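Initiator protein NS1 (Human bocavirus, PDB 4KW3) probably recognises the viral replication origin and nicks one DNA strand to start rolling-circle replication, the chain here being its N-terminal origin-recognition and nickase domain. Local coordinates at residues Pro214-Ile219 / Ala238-Ser243; Phe74-Cys79 / Val105-Leu109; Cys116-Val120 / Phe207-Leu212; Thr229-Phe235 / Glu254-Lys258. All coordinates share one frame; numbering follows the deposited sequence.

Interaction 1. Residues Pro214-Ile219 / Ala238-Ser243; sequences PKNRCI and AEKTYS
Two backbone hydrogen bonds tie the segments together. Y242 N gives to N216 O at 2.9 Å, and C218 N gives to Y242 O at 2.9 Å. They belong to a short parallel pairing of two bridges, N216 with T241 and R217 with Y242, between strand 216-217 and the start of strand 241-247. Helix 225-228 lies in the connection, so this is a small beta-alpha-beta unit at the sheet of the nickase domain. K215, in the predicted RCR-3 motif, lies along the backbone of 240-241. K215 CB is 3.4 Å from K240 O and K215 CD 3.6 Å from T241 O. The chain is extended beyond CG and carries NZ to a salt bridge with E108, a predicted metal ligand. NZ has a weak hydrogen bond with the hydroxyl of Y211, the predicted nuclease tyrosine. On the face of the pair that holds R217 and Y242, the arginine chain covers one face of the tyrosine ring. R217 CG is 4.1 Å from the Y242 centroid, a CH-pi contact. The guanidinium plane is turned 33° from the ring, and NE donates to C228 O. K215 O meets the Y242 ring at its edge, 3.6 Å from CE1. N216 and T241 share the other face. N216 OD1 accepts from F235 N. A238 CB rests 3.5 Å from P214 O, and C218 CB packs 3.9 Å from T241 CB.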
loop_
_atom_site.group_PDB
_atom_site.type_symbol
_atom_site.label_atom_id
_atom_site.label_comp_id
_atom_site.label_asym_id
_atom_site.label_seq_id
_atom_site.Cartn_x
_atom_site.Cartn_y
_atom_site.Cartn_z
ATOM N N PRO A 214 12.628 -3.962 4.739
ATOM C CA PRO A 214 13.871 -3.174 4.668
ATOM C C PRO A 214 13.910 -2.195 3.496
ATOM O O PRO A 214 14.723 -2.302 2.590
ATOM C CB PRO A 214 14.952 -4.249 4.563
ATOM C CG PRO A 214 14.276 -5.401 3.891
ATOM C CD PRO A 214 12.799 -5.329 4.211
ATOM N N LYS A 215 13.004 -1.230 3.542
ATOM C CA LYS A 215 12.967 -0.159 2.562
ATOM C C LYS A 215 12.959 1.177 3.302
ATOM O O LYS A 215 12.534 1.257 4.457
ATOM C CB LYS A 215 11.726 -0.284 1.673
ATOM C CG LYS A 215 11.627 -1.600 0.934
ATOM C CD LYS A 215 10.428 -1.622 0.018
ATOM C CE LYS A 215 10.320 -2.942 -0.735
ATOM N NZ LYS A 215 9.404 -2.822 -1.905
ATOM N N ASN A 216 13.422 2.231 2.646
ATOM C CA ASN A 216 13.333 3.552 3.255
ATOM C C ASN A 216 12.020 4.187 2.830
ATOM O O ASN A 216 11.425 3.785 1.828
ATOM C CB ASN A 216 14.527 4.410 2.867
ATOM C CG ASN A 216 15.847 3.786 3.297
ATOM O OD1 ASN A 216 15.973 3.293 4.425
ATOM N ND2 ASN A 216 16.844 3.821 2.412
ATOM N N ARG A 217 11.536 5.136 3.621
ATOM C CA ARG A 217 10.291 5.799 3.295
ATOM C C ARG A 217 10.446 6.936 2.313
ATOM O O ARG A 217 11.389 7.730 2.414
ATOM C CB ARG A 217 9.593 6.337 4.542
ATOM C CG ARG A 217 8.154 6.746 4.238
ATOM C CD ARG A 217 7.378 7.112 5.460
ATOM N NE ARG A 217 7.932 8.275 6.114
ATOM C CZ ARG A 217 7.254 9.003 6.985
ATOM N NH1 ARG A 217 6.012 8.651 7.257
ATOM N NH2 ARG A 217 7.810 10.068 7.569
ATOM N N CYS A 218 9.480 7.022 1.397
ATOM C CA CYS A 218 9.319 8.191 0.559
ATOM C C CYS A 218 7.831 8.435 0.284
ATOM O O CYS A 218 7.162 7.584 -0.288
ATOM C CB CYS A 218 10.070 8.002 -0.749
ATOM S SG CYS A 218 9.897 9.406 -1.802
ATOM N N ILE A 219 7.300 9.578 0.724
ATOM C CA ILE A 219 5.855 9.844 0.586
ATOM C C ILE A 219 5.442 10.694 -0.625
ATOM O O ILE A 219 4.272 10.995 -0.800
ATOM C CB ILE A 219 5.234 10.449 1.859
ATOM C CG1 ILE A 219 5.854 11.814 2.165
ATOM C CG2 ILE A 219 5.382 9.497 3.053
ATOM C CD1 ILE A 219 5.299 12.421 3.414
ATOM N N ALA A 238 19.164 -0.420 0.864
ATOM C CA ALA A 238 17.832 -0.371 0.286
ATOM C C ALA A 238 17.799 0.504 -0.960
ATOM O O ALA A 238 18.299 1.619 -0.936
ATOM C CB ALA A 238 16.839 0.142 1.327
ATOM N N GLU A 239 17.249 -0.002 -2.060
ATOM C CA GLU A 239 17.101 0.831 -3.262
ATOM C C GLU A 239 15.648 1.163 -3.590
ATOM O O GLU A 239 15.367 2.004 -4.430
ATOM C CB GLU A 239 17.770 0.176 -4.463
ATOM C CG GLU A 239 19.228 -0.158 -4.206
ATOM C CD GLU A 239 19.869 -0.900 -5.351
ATOM O OE1 GLU A 239 19.814 -2.151 -5.362
ATOM O OE2 GLU A 239 20.427 -0.221 -6.234
ATOM N N LYS A 240 14.720 0.506 -2.924
ATOM C CA LYS A 240 13.323 0.799 -3.163
ATOM C C LYS A 240 12.682 1.416 -1.921
ATOM O O LYS A 240 13.285 1.447 -0.866
ATOM C CB LYS A 240 12.570 -0.443 -3.647
ATOM C CG LYS A 240 12.745 -0.687 -5.134
ATOM C CD LYS A 240 11.866 -1.857 -5.567
ATOM C CE LYS A 240 11.549 -1.831 -7.060
ATOM N NZ LYS A 240 12.782 -1.851 -7.908
ATOM N N THR A 241 11.474 1.952 -2.058
ATOM C CA THR A 241 10.890 2.711 -0.967
ATOM C C THR A 241 9.512 2.215 -0.594
ATOM O O THR A 241 8.915 1.405 -1.310
ATOM C CB THR A 241 10.800 4.214 -1.303
ATOM O OG1 THR A 241 9.932 4.412 -2.421
ATOM C CG2 THR A 241 12.181 4.787 -1.612
ATOM N N TYR A 242 9.015 2.667 0.553
ATOM C CA TYR A 242 7.616 2.422 0.890
ATOM C C TYR A 242 7.014 3.753 1.280
ATOM O O TYR A 242 7.725 4.673 1.701
ATOM C CB TYR A 242 7.461 1.424 2.056
ATOM C CG TYR A 242 7.728 2.056 3.389
ATOM C CD1 TYR A 242 9.038 2.237 3.838
ATOM C CD2 TYR A 242 6.683 2.522 4.194
ATOM C CE1 TYR A 242 9.291 2.824 5.044
ATOM C CE2 TYR A 242 6.948 3.140 5.411
ATOM C CZ TYR A 242 8.255 3.283 5.826
ATOM O OH TYR A 242 8.538 3.877 7.030
ATOM N N SER A 243 5.688 3.817 1.217
ATOM C CA SER A 243 4.969 5.015 1.622
ATOM C C SER A 243 4.309 4.833 2.980
ATOM O O SER A 243 4.385 5.714 3.836
ATOM C CB SER A 243 3.916 5.378 0.575
ATOM O OG SER A 243 3.083 6.393 1.074
#

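Interaction 2. Residues Phe74-Cys79 / Val105-Leu109; sequences FGAVLC and VQSEL
A chi1 of 53° sets S107 OG between its backbone N and carbonyl carbon, turned to the helix. On the other side, C79 SG stands anti to its own backbone N (chi1 -172°) and reaches toward the strand. The two meet where the first turns of helix 74-94 pack on strand 101-109, against the central sheet of an HUH-type nickase domain. The axes run in broadly opposite directions, at 143°, and approach to 7.6 Å. S107 OG donates to G75 O at 2.9 Å, the one hydrogen bond across the contact. The hydroxyl lies 58° out of the carbonyl plane. C79 N, the regular helix donor, reaches G75 O from the opposite face, so this buried oxygen is gripped twice. G75 itself brings no side chain between helix and strand. Beside this bond, C79 CB is 3.5 Å from S107 OG. C79 SG is 3.6 Å from V105 CG1. Q106 and E108 turn to the other side of the strand, toward the predicted metal site. There Q106 bonds to T245, R257 and L212. At the far end, F74 and L109 approach from opposite directions, and F74 CZ touches L109 CD2 at 4.1 Å.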
loop_
_atom_site.group_PDB
_atom_site.type_symbol
_atom_site.label_atom_id
_atom_site.label_comp_id
_atom_site.label_asym_id
_atom_site.label_seq_id
_atom_site.Cartn_x
_atom_site.Cartn_y
_atom_site.Cartn_z
ATOM N N PHE A 74 -1.240 10.808 0.815
ATOM C CA PHE A 74 -2.065 10.068 -0.128
ATOM C C PHE A 74 -1.713 8.585 -0.176
ATOM O O PHE A 74 -2.600 7.741 -0.255
ATOM C CB PHE A 74 -2.052 10.701 -1.525
ATOM C CG PHE A 74 -0.786 10.455 -2.310
ATOM C CD1 PHE A 74 0.359 11.198 -2.059
ATOM C CD2 PHE A 74 -0.755 9.503 -3.329
ATOM C CE1 PHE A 74 1.518 10.996 -2.799
ATOM C CE2 PHE A 74 0.411 9.279 -4.068
ATOM C CZ PHE A 74 1.547 10.029 -3.808
ATOM N N GLY A 75 -0.430 8.278 -0.063
ATOM C CA GLY A 75 0.012 6.901 -0.018
ATOM C C GLY A 75 -0.535 6.177 1.190
ATOM O O GLY A 75 -0.878 5.003 1.112
ATOM N N ALA A 76 -0.621 6.872 2.317
ATOM C CA ALA A 76 -1.189 6.248 3.497
ATOM C C ALA A 76 -2.685 5.972 3.303
ATOM O O ALA A 76 -3.181 4.908 3.690
ATOM C CB ALA A 76 -0.933 7.091 4.743
ATOM N N VAL A 77 -3.383 6.901 2.657
ATOM C CA VAL A 77 -4.809 6.742 2.401
ATOM C C VAL A 77 -5.074 5.579 1.437
ATOM O O VAL A 77 -5.952 4.744 1.685
ATOM C CB VAL A 77 -5.411 8.041 1.827
ATOM C CG1 VAL A 77 -6.915 7.875 1.489
ATOM C CG2 VAL A 77 -5.214 9.169 2.812
ATOM N N LEU A 78 -4.302 5.529 0.355
ATOM C CA LEU A 78 -4.397 4.454 -0.630
ATOM C C LEU A 78 -4.260 3.117 0.086
ATOM O O LEU A 78 -5.014 2.162 -0.143
ATOM C CB LEU A 78 -3.285 4.582 -1.675
ATOM C CG LEU A 78 -3.303 3.433 -2.689
ATOM C CD1 LEU A 78 -4.658 3.359 -3.376
ATOM C CD2 LEU A 78 -2.178 3.537 -3.709
ATOM N N CYS A 79 -3.285 3.083 0.975
ATOM C CA CYS A 79 -2.989 1.905 1.746
ATOM C C CYS A 79 -4.160 1.505 2.670
ATOM O O CYS A 79 -4.476 0.329 2.774
ATOM C CB CYS A 79 -1.690 2.151 2.522
ATOM S SG CYS A 79 -1.041 0.727 3.355
ATOM N N VAL A 105 -0.709 -4.697 4.355
ATOM C CA VAL A 105 -0.753 -3.887 3.140
ATOM C C VAL A 105 0.366 -2.859 3.216
ATOM O O VAL A 105 0.605 -2.252 4.268
ATOM C CB VAL A 105 -2.145 -3.183 2.902
ATOM C CG1 VAL A 105 -2.105 -2.248 1.694
ATOM C CG2 VAL A 105 -3.250 -4.188 2.688
ATOM N N GLN A 106 1.074 -2.700 2.104
ATOM C CA GLN A 106 2.107 -1.684 1.994
ATOM C C GLN A 106 2.035 -0.982 0.637
ATOM O O GLN A 106 2.137 -1.615 -0.417
ATOM C CB GLN A 106 3.486 -2.303 2.185
ATOM C CG GLN A 106 4.643 -1.312 2.108
ATOM C CD GLN A 106 5.925 -1.884 2.691
ATOM O OE1 GLN A 106 6.018 -2.132 3.901
ATOM N NE2 GLN A 106 6.915 -2.113 1.833
ATOM N N SER A 107 1.874 0.336 0.677
ATOM C CA SER A 107 1.886 1.169 -0.525
ATOM C C SER A 107 3.308 1.647 -0.841
ATOM O O SER A 107 4.114 1.843 0.055
ATOM C CB SER A 107 0.950 2.360 -0.344
ATOM O OG SER A 107 1.256 3.061 0.849
ATOM N N GLU A 108 3.610 1.816 -2.122
ATOM C CA GLU A 108 4.942 2.197 -2.551
ATOM C C GLU A 108 4.871 3.097 -3.771
ATOM O O GLU A 108 4.185 2.789 -4.735
ATOM C CB GLU A 108 5.782 0.960 -2.863
ATOM C CG GLU A 108 7.002 1.202 -3.767
ATOM C CD GLU A 108 7.814 -0.076 -4.025
ATOM O OE1 GLU A 108 7.499 -1.123 -3.418
ATOM O OE2 GLU A 108 8.765 -0.039 -4.839
ATOM N N LEU A 109 5.593 4.206 -3.723
ATOM C CA LEU A 109 5.735 5.068 -4.880
ATOM C C LEU A 109 6.907 4.533 -5.669
ATOM O O LEU A 109 8.053 4.889 -5.398
ATOM C CB LEU A 109 6.044 6.490 -4.425
ATOM C CG LEU A 109 4.848 7.337 -3.977
ATOM C CD1 LEU A 109 3.996 6.682 -2.920
ATOM C CD2 LEU A 109 5.338 8.638 -3.462
#

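Interaction 3. Residues Cys116-Val120 / Phe207-Leu212; sequences CHIIV and FFKNYL
The strand that carries the predicted RCR-2 motif faces the helix that bears Y211, the predicted nuclease tyrosine. Strand 116-120 and helix 207-212 run nearly antiparallel, and their axes stay 11.2 Å apart. Side chains alone make the contact. H117, a predicted metal ligand, holds its imidazole against two residues of the helix. The ring of Y211 turns its edge to the face of H117 in an offset edge-to-face pair, with centroids 5.6 Å apart and planes at 63°. The nearest atoms are Y211 CE2 and H117 CE1, at 3.9 Å. L212 lies over the same face of the imidazole: L212 CD2 is 4.2 Å from the H117 ring centroid, a CH-pi contact. This is consistent with an HUH-type nickase site, in which the histidines of one strand stand close to the tyrosine of a helix. H115 and E108 are the other predicted metal ligands, and the H115 ring meets H117 edge-to-face. Two residues along the strand, I119 CD1 reaches toward the helix. I119 CD1 meets L212 CD1 tip to tip at 3.8 Å. I119 CD1 also meets the F207 ring at its edge, in plane, 3.7 Å from F207 CD2. F207 CG is anti to its backbone N (chi1 175°), which brings this edge toward the strand. F208 CB, at 4.3 Å, borders I119 CD1 as well.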
loop_
_atom_site.group_PDB
_atom_site.type_symbol
_atom_site.label_atom_id
_atom_site.label_comp_id
_atom_site.label_asym_id
_atom_site.label_seq_id
_atom_site.Cartn_x
_atom_site.Cartn_y
_atom_site.Cartn_z
ATOM N N CYS A 116 0.360 -1.174 -4.333
ATOM C CA CYS A 116 0.262 -1.750 -3.011
ATOM C C CYS A 116 0.556 -3.242 -3.083
ATOM O O CYS A 116 0.096 -3.932 -4.003
ATOM C CB CYS A 116 -1.137 -1.567 -2.465
ATOM S SG CYS A 116 -1.480 0.091 -2.009
ATOM N N HIS A 117 1.303 -3.735 -2.102
ATOM C CA HIS A 117 1.431 -5.169 -1.888
ATOM C C HIS A 117 0.463 -5.526 -0.782
ATOM O O HIS A 117 0.348 -4.783 0.217
ATOM C CB HIS A 117 2.839 -5.540 -1.459
ATOM C CG HIS A 117 3.860 -5.366 -2.531
ATOM N ND1 HIS A 117 4.290 -6.415 -3.324
ATOM C CD2 HIS A 117 4.526 -4.264 -2.956
ATOM C CE1 HIS A 117 5.189 -5.966 -4.180
ATOM N NE2 HIS A 117 5.347 -4.666 -3.980
ATOM N N ILE A 118 -0.261 -6.626 -0.989
ATOM C CA ILE A 118 -1.191 -7.147 0.004
ATOM C C ILE A 118 -0.828 -8.590 0.319
ATOM O O ILE A 118 -0.814 -9.439 -0.569
ATOM C CB ILE A 118 -2.640 -7.144 -0.531
ATOM C CG1 ILE A 118 -3.022 -5.753 -1.027
ATOM C CG2 ILE A 118 -3.638 -7.667 0.508
ATOM C CD1 ILE A 118 -3.086 -5.641 -2.519
ATOM N N ILE A 119 -0.536 -8.871 1.580
ATOM C CA ILE A 119 -0.437 -10.256 2.018
ATOM C C ILE A 119 -1.696 -10.560 2.818
ATOM O O ILE A 119 -1.987 -9.905 3.820
ATOM C CB ILE A 119 0.814 -10.531 2.891
ATOM C CG1 ILE A 119 2.079 -10.006 2.219
ATOM C CG2 ILE A 119 0.964 -12.012 3.139
ATOM C CD1 ILE A 119 3.247 -9.966 3.139
ATOM N N VAL A 120 -2.452 -11.545 2.364
ATOM C CA VAL A 120 -3.681 -11.908 3.041
ATOM C C VAL A 120 -3.812 -13.428 3.217
ATOM O O VAL A 120 -3.496 -14.220 2.307
ATOM C CB VAL A 120 -4.892 -11.328 2.301
ATOM C CG1 VAL A 120 -4.830 -11.662 0.802
ATOM C CG2 VAL A 120 -6.172 -11.810 2.932
ATOM N N PHE A 207 8.435 -13.152 4.034
ATOM C CA PHE A 207 8.323 -12.310 2.856
ATOM C C PHE A 207 8.174 -10.849 3.292
ATOM O O PHE A 207 8.806 -9.948 2.720
ATOM C CB PHE A 207 7.178 -12.753 1.955
ATOM C CG PHE A 207 6.969 -11.847 0.801
ATOM C CD1 PHE A 207 7.861 -11.853 -0.263
ATOM C CD2 PHE A 207 5.916 -10.930 0.806
ATOM C CE1 PHE A 207 7.709 -10.989 -1.324
ATOM C CE2 PHE A 207 5.740 -10.064 -0.253
ATOM C CZ PHE A 207 6.636 -10.086 -1.324
ATOM N N PHE A 208 7.352 -10.632 4.318
ATOM C CA PHE A 208 7.212 -9.318 4.961
ATOM C C PHE A 208 8.559 -8.799 5.465
ATOM O O PHE A 208 8.977 -7.687 5.129
ATOM C CB PHE A 208 6.229 -9.421 6.138
ATOM C CG PHE A 208 6.004 -8.123 6.886
ATOM C CD1 PHE A 208 5.719 -6.943 6.205
ATOM C CD2 PHE A 208 6.052 -8.096 8.276
ATOM C CE1 PHE A 208 5.497 -5.756 6.892
ATOM C CE2 PHE A 208 5.841 -6.898 8.985
ATOM C CZ PHE A 208 5.560 -5.726 8.287
ATOM N N LYS A 209 9.234 -9.623 6.268
ATOM C CA LYS A 209 10.469 -9.231 6.928
ATOM C C LYS A 209 11.574 -8.955 5.924
ATOM O O LYS A 209 12.293 -7.950 6.046
ATOM C CB LYS A 209 10.942 -10.312 7.897
ATOM C CG LYS A 209 12.210 -9.920 8.649
ATOM C CD LYS A 209 12.954 -11.108 9.268
ATOM C CE LYS A 209 13.621 -11.932 8.211
ATOM N NZ LYS A 209 14.586 -12.919 8.778
ATOM N N ASN A 210 11.687 -9.819 4.910
ATOM C CA ASN A 210 12.819 -9.717 4.003
ATOM C C ASN A 210 12.619 -8.854 2.778
ATOM O O ASN A 210 13.589 -8.266 2.294
ATOM C CB ASN A 210 13.318 -11.107 3.589
ATOM C CG ASN A 210 13.973 -11.811 4.722
ATOM O OD1 ASN A 210 14.663 -11.175 5.513
ATOM N ND2 ASN A 210 13.731 -13.110 4.854
ATOM N N TYR A 211 11.381 -8.722 2.308
ATOM C CA TYR A 211 11.179 -7.958 1.089
ATOM C C TYR A 211 10.444 -6.636 1.344
ATOM O O TYR A 211 10.824 -5.623 0.796
ATOM C CB TYR A 211 10.497 -8.768 -0.052
ATOM C CG TYR A 211 10.190 -7.839 -1.212
ATOM C CD1 TYR A 211 11.188 -7.492 -2.137
ATOM C CD2 TYR A 211 8.931 -7.236 -1.341
ATOM C CE1 TYR A 211 10.934 -6.585 -3.164
ATOM C CE2 TYR A 211 8.669 -6.329 -2.366
ATOM C CZ TYR A 211 9.681 -6.004 -3.271
ATOM O OH TYR A 211 9.435 -5.105 -4.290
ATOM N N LEU A 212 9.447 -6.618 2.217
ATOM C CA LEU A 212 8.668 -5.390 2.427
ATOM C C LEU A 212 9.294 -4.435 3.475
ATOM O O LEU A 212 9.322 -3.222 3.271
ATOM C CB LEU A 212 7.228 -5.733 2.801
ATOM C CG LEU A 212 6.365 -6.404 1.720
ATOM C CD1 LEU A 212 4.972 -6.676 2.267
ATOM C CD2 LEU A 212 6.273 -5.525 0.458
#

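Interaction 4. Residues Thr229-Phe235 / Glu254-Lys258; sequences TSPDNWF and EHYRK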
loop_
_atom_site.group_PDB
_atom_site.type_symbol
_atom_site.label_atom_id
_atom_site.label_comp_id
_atom_site.label_asym_id
_atom_site.label_seq_id
_atom_site.Cartn_x
_atom_site.Cartn_y
_atom_site.Cartn_z
ATOM N N THR A 229 12.690 9.687 5.781
ATOM C CA THR A 229 13.144 8.616 6.683
ATOM C C THR A 229 14.055 9.183 7.735
ATOM O O THR A 229 15.020 9.894 7.417
ATOM C CB THR A 229 13.926 7.497 5.910
ATOM O OG1 THR A 229 13.145 7.050 4.792
ATOM C CG2 THR A 229 14.289 6.322 6.814
ATOM N N SER A 230 13.756 8.879 8.990
ATOM C CA SER A 230 14.622 9.304 10.089
ATOM C C SER A 230 15.843 8.392 10.196
ATOM O O SER A 230 15.760 7.196 9.942
ATOM C CB SER A 230 13.837 9.361 11.395
ATOM O OG SER A 230 13.363 8.080 11.749
ATOM N N PRO A 231 16.989 8.962 10.579
ATOM C CA PRO A 231 18.283 8.265 10.523
ATOM C C PRO A 231 18.337 6.884 11.175
ATOM O O PRO A 231 18.864 5.981 10.549
ATOM C CB PRO A 231 19.209 9.248 11.214
ATOM C CG PRO A 231 18.627 10.562 10.813
ATOM C CD PRO A 231 17.154 10.395 10.857
ATOM N N ASP A 232 17.755 6.694 12.352
ATOM C CA ASP A 232 17.686 5.361 12.973
ATOM C C ASP A 232 16.914 4.311 12.153
ATOM O O ASP A 232 16.956 3.112 12.439
ATOM C CB ASP A 232 17.046 5.470 14.348
ATOM C CG ASP A 232 17.888 6.269 15.308
ATOM O OD1 ASP A 232 19.085 6.485 15.013
ATOM O OD2 ASP A 232 17.348 6.681 16.352
ATOM N N ASN A 233 16.197 4.757 11.136
ATOM C CA ASN A 233 15.417 3.832 10.339
ATOM C C ASN A 233 15.907 3.700 8.908
ATOM O O ASN A 233 15.211 3.179 8.037
ATOM C CB ASN A 233 13.954 4.256 10.389
ATOM C CG ASN A 233 13.384 4.149 11.785
ATOM O OD1 ASN A 233 12.975 3.065 12.207
ATOM N ND2 ASN A 233 13.392 5.265 12.532
ATOM N N TRP A 234 17.139 4.128 8.679
ATOM C CA TRP A 234 17.695 4.087 7.341
ATOM C C TRP A 234 18.319 2.744 7.041
ATOM O O TRP A 234 19.140 2.240 7.804
ATOM C CB TRP A 234 18.719 5.173 7.160
ATOM C CG TRP A 234 19.225 5.263 5.782
ATOM C CD1 TRP A 234 20.396 4.750 5.292
ATOM C CD2 TRP A 234 18.586 5.938 4.692
ATOM N NE1 TRP A 234 20.522 5.078 3.959
ATOM C CE2 TRP A 234 19.420 5.798 3.567
ATOM C CE3 TRP A 234 17.384 6.647 4.559
ATOM C CZ2 TRP A 234 19.103 6.347 2.334
ATOM C CZ3 TRP A 234 17.064 7.194 3.321
ATOM C CH2 TRP A 234 17.921 7.046 2.232
ATOM N N PHE A 235 17.889 2.151 5.939
ATOM C CA PHE A 235 18.419 0.876 5.505
ATOM C C PHE A 235 19.474 1.179 4.464
ATOM O O PHE A 235 19.150 1.623 3.351
ATOM C CB PHE A 235 17.310 0.014 4.926
ATOM C CG PHE A 235 16.415 -0.621 5.963
ATOM C CD1 PHE A 235 16.772 -1.814 6.580
ATOM C CD2 PHE A 235 15.188 -0.045 6.286
ATOM C CE1 PHE A 235 15.903 -2.428 7.498
ATOM C CE2 PHE A 235 14.326 -0.634 7.220
ATOM C CZ PHE A 235 14.693 -1.828 7.836
ATOM N N GLU A 254 6.812 5.084 11.123
ATOM C CA GLU A 254 8.148 5.301 10.556
ATOM C C GLU A 254 9.250 5.107 11.569
ATOM O O GLU A 254 10.250 4.470 11.268
ATOM C CB GLU A 254 8.265 6.711 9.935
ATOM C CG GLU A 254 9.485 6.931 9.036
ATOM C CD GLU A 254 10.799 7.198 9.794
ATOM O OE1 GLU A 254 10.763 7.593 10.971
ATOM O OE2 GLU A 254 11.882 7.030 9.199
ATOM N N HIS A 255 9.077 5.638 12.775
ATOM C CA HIS A 255 10.205 5.673 13.712
ATOM C C HIS A 255 10.491 4.328 14.402
ATOM O O HIS A 255 11.521 4.172 15.028
ATOM C CB HIS A 255 10.029 6.798 14.741
ATOM C CG HIS A 255 8.804 6.650 15.576
ATOM N ND1 HIS A 255 7.580 7.165 15.198
ATOM C CD2 HIS A 255 8.605 6.033 16.765
ATOM C CE1 HIS A 255 6.681 6.871 16.121
ATOM N NE2 HIS A 255 7.276 6.183 17.082
ATOM N N TYR A 256 9.605 3.349 14.245
ATOM C CA TYR A 256 9.835 2.022 14.800
ATOM C C TYR A 256 10.220 0.991 13.734
ATOM O O TYR A 256 10.482 -0.162 14.093
ATOM C CB TYR A 256 8.584 1.503 15.521
ATOM C CG TYR A 256 8.160 2.272 16.751
ATOM C CD1 TYR A 256 9.097 2.779 17.642
ATOM C CD2 TYR A 256 6.809 2.507 17.012
ATOM C CE1 TYR A 256 8.700 3.487 18.776
ATOM C CE2 TYR A 256 6.404 3.215 18.136
ATOM C CZ TYR A 256 7.353 3.701 19.014
ATOM O OH TYR A 256 6.956 4.402 20.135
ATOM N N ARG A 257 10.205 1.367 12.446
ATOM C CA ARG A 257 10.335 0.358 11.355
ATOM C C ARG A 257 11.600 -0.497 11.534
ATOM O O ARG A 257 11.519 -1.719 11.630
ATOM C CB ARG A 257 10.213 0.935 9.897
ATOM C CG ARG A 257 10.366 -0.145 8.780
ATOM C CD ARG A 257 10.255 0.332 7.298
ATOM N NE ARG A 257 8.869 0.391 6.897
ATOM C CZ ARG A 257 8.277 -0.364 5.977
ATOM N NH1 ARG A 257 8.929 -1.253 5.245
ATOM N NH2 ARG A 257 6.996 -0.177 5.761
ATOM N N LYS A 258 12.764 0.144 11.621
ATOM C CA LYS A 258 14.009 -0.606 11.671
ATOM C C LYS A 258 14.077 -1.497 12.910
ATOM O O LYS A 258 14.554 -2.635 12.833
ATOM C CB LYS A 258 15.225 0.309 11.580
ATOM C CG LYS A 258 16.513 -0.445 11.453
ATOM C CD LYS A 258 17.079 -0.332 10.056
ATOM C CE LYS A 258 18.485 0.229 10.095
ATOM N NZ LYS A 258 19.378 -0.692 10.837
#
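The loop 229-235, with a 3-10 turn at 231-232, runs past the start of helix 257-268, and CA of N233 comes to 4.8 Å from CA of K258. S230 and E254 are joined by two hydrogen bonds. S230 N gives to E254 OE2 at 2.6 Å, and S230 OG gives to E254 OE1 at 2.8 Å. The hydroxyl uses the syn lone pair of OE1, while the backbone N meets OE2 from above the carboxylate plane. E254 leaves with CG anti to its backbone N and bends at chi2 (-79°), which folds the carboxylate back to the serine. S230 OG is also an acceptor, taking N233 ND2 at 2.9 Å, so the hydroxyl links the amide to the carboxylate. The N233 amide links the two segments. N233 OD1 accepts K258 N at 3.0 Å, in the carbonyl plane and on a lone pair, with an N-H...O angle of 165°. The loop, which leads from helix 225-228 toward strand 241-247, thus takes a backbone N-H of the first turn of helix 257-268. ND2 adds a weak bond to H255 O. The K258 chain runs past F235 in the opposite direction, with CD over one face of its ring. K258 CD is 3.6 Å from the F235 centroid, a CH-pi contact. The ammonium NZ is further off, at most a weak cation-pi partner. R257 meets the same ring at its edge, where R257 CD is 4.2 Å from F235 CE2. Beyond, the R257 guanidinium binds L213 O and makes a cation-pi contact with Y242.

In the fold
Interaction 2 is wholly buried near the centre of the chain. Interaction 3 is largely buried, interaction 1 is partly so, and interaction 4 lies toward the surface. Interactions 1, 2 and 3 reach one sheet: strand 101-109 lies between strands 241-247 and 114-122, and S107 and Q106 bond to S243 and H117. The predicted metal site draws on interactions 2 and 3, and a salt bridge joins interactions 1 and 2. Interaction 1 rests on backbone bonds, interaction 2 on one hydroxyl bond with apolar packing, interaction 3 on rings and methyls, and interaction 4 on side-chain bonds to backbone and carboxylate, with a lysine over a ring. Interactions 1 and 4 touch, and their segments alternate along the chain.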